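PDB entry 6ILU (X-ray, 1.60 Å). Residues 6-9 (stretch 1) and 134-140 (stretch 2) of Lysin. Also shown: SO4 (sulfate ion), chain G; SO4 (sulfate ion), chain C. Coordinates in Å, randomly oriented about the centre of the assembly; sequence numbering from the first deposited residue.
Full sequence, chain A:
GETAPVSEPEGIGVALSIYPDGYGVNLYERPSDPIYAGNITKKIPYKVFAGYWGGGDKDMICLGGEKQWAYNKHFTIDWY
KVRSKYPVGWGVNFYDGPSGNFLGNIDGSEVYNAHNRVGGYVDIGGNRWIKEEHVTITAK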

# COMPACT_ATOMS: atom_id res chain seq x y z
N VAL A 6 13.29 -12.05 3.79
CA VAL A 6 13.72 -11.08 2.77
C VAL A 6 12.48 -10.27 2.36
O VAL A 6 11.38 -10.81 2.16
CB VAL A 6 14.39 -11.76 1.54
CG1 VAL A 6 14.88 -10.72 0.55
CG2 VAL A 6 15.56 -12.60 1.96
N SER A 7 12.66 -8.97 2.27
CA SER A 7 11.52 -8.09 2.00
C SER A 7 11.20 -8.04 0.52
O SER A 7 12.08 -8.22 -0.34
CB SER A 7 11.77 -6.66 2.52
OG SER A 7 11.81 -6.63 3.95
N GLU A 8 9.93 -7.83 0.22
CA GLU A 8 9.51 -7.54 -1.16
C GLU A 8 10.19 -6.25 -1.62
O GLU A 8 10.02 -5.20 -1.00
CB GLU A 8 7.98 -7.40 -1.25
CG GLU A 8 7.21 -8.68 -0.95
CD GLU A 8 7.36 -9.72 -2.05
OE1 GLU A 8 7.78 -9.35 -3.17
OE2 GLU A 8 7.05 -10.91 -1.79
N PRO A 9 10.94 -6.31 -2.72
CA PRO A 9 11.67 -5.10 -3.09
C PRO A 9 10.81 -3.97 -3.64
O PRO A 9 11.27 -2.82 -3.67
CB PRO A 9 12.65 -5.60 -4.16
CG PRO A 9 12.04 -6.83 -4.68
CD PRO A 9 11.30 -7.46 -3.54
N HIS A 134 14.48 -1.03 9.33
CA HIS A 134 14.09 -1.53 10.65
C HIS A 134 12.98 -2.57 10.62
O HIS A 134 12.61 -3.12 11.67
CB HIS A 134 13.65 -0.37 11.54
CG HIS A 134 14.74 0.61 11.85
ND1 HIS A 134 15.97 0.22 12.32
CD2 HIS A 134 14.77 1.96 11.79
CE1 HIS A 134 16.73 1.29 12.51
NE2 HIS A 134 16.01 2.36 12.22
N VAL A 135 12.43 -2.83 9.45
CA VAL A 135 11.28 -3.73 9.35
C VAL A 135 11.43 -4.73 8.22
O VAL A 135 12.22 -4.53 7.31
CB VAL A 135 9.97 -2.93 9.10
CG1 VAL A 135 9.60 -2.09 10.35
CG2 VAL A 135 10.09 -2.07 7.81
N THR A 136 10.67 -5.82 8.28
CA THR A 136 10.46 -6.66 7.12
C THR A 136 9.12 -6.28 6.48
O THR A 136 8.16 -5.90 7.18
CB THR A 136 10.45 -8.15 7.46
OG1 THR A 136 9.52 -8.43 8.53
CG2 THR A 136 11.89 -8.62 7.93
N ILE A 137 9.06 -6.39 5.15
CA ILE A 137 7.84 -6.10 4.38
C ILE A 137 7.64 -7.31 3.52
O ILE A 137 8.45 -7.55 2.62
CB ILE A 137 7.97 -4.85 3.50
CG1 ILE A 137 8.30 -3.61 4.35
CG2 ILE A 137 6.70 -4.64 2.58
CD1 ILE A 137 8.64 -2.33 3.52
N THR A 138 6.63 -8.13 3.83
CA THR A 138 6.54 -9.45 3.19
C THR A 138 5.10 -9.73 2.71
O THR A 138 4.18 -9.05 3.13
CB THR A 138 6.97 -10.58 4.15
OG1 THR A 138 6.20 -10.51 5.34
CG2 THR A 138 8.49 -10.47 4.51
N ALA A 139 4.92 -10.72 1.85
CA ALA A 139 3.60 -10.95 1.22
C ALA A 139 2.57 -11.42 2.26
O ALA A 139 1.37 -11.17 2.11
CB ALA A 139 3.71 -11.95 0.07
N LYS A 140 3.05 -12.11 3.30
CA LYS A 140 2.20 -12.62 4.39
C LYS A 140 2.77 -12.28 5.77
O LYS A 140 3.88 -11.77 5.88
CB LYS A 140 2.04 -14.14 4.30
CG LYS A 140 1.37 -14.68 3.06
CD LYS A 140 1.28 -16.21 3.11
CE LYS A 140 0.56 -16.77 1.88
NZ LYS A 140 0.43 -18.26 1.88
OXT LYS A 140 2.16 -12.56 6.82
S SO4 G . 15.12 -7.83 4.56
O1 SO4 G . 13.88 -7.26 5.08
O2 SO4 G . 15.16 -7.75 3.10
O3 SO4 G . 15.21 -9.23 4.98
O4 SO4 G . 16.25 -7.08 5.12
S SO4 C . 15.80 5.88 13.04
O1 SO4 C . 16.09 7.25 12.64
O2 SO4 C . 14.49 5.43 12.59
O3 SO4 C . 16.87 5.08 12.43
O4 SO4 C . 15.85 5.81 14.49
O HOH W 1 11.89 -3.76 4.40
O HOH W 2 7.25 -11.94 0.75

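The contact between the N-terminal segment and the last strand of this lysin chain is a small, polar docking in which one residue, Ile137, is held through its backbone at both its N and its O. It illustrates how an irregular segment can satisfy a strand without becoming one: a serine hydroxyl takes the place of a backbone carbonyl. Ile137 N donates to Ser7 OG at 3.0 Å, and Glu8 N donates to Ile137 O at 2.8 Å; both bonds are nearly straight, with angles of 159° at the hydrogen. Ser7 can serve in this way because its m rotamer, on a CA-to-CB bond that runs sideways to the strand, brings OG to the Ile137 amide. Ser7 OG also donates to O1 of the chain G sulfate at 2.4 Å, a very short distance, while Ser7 N reaches O2 of that ion at 2.9 Å. Ser7 CA adds a CA-H...O contact to Ile137 O, 3.2 Å away.

Farther along, Glu8 reaches the residue just past the strand, Ala139, through a water. Water 2 donates to Glu8 OE2 at 2.7 Å and accepts from Ala139 N at 2.9 Å. Carbon-to-carbon packing is slight, as where Glu8 CG lies 4.3 Å from Thr138 CA, and the two stretches together bury just 259 Å².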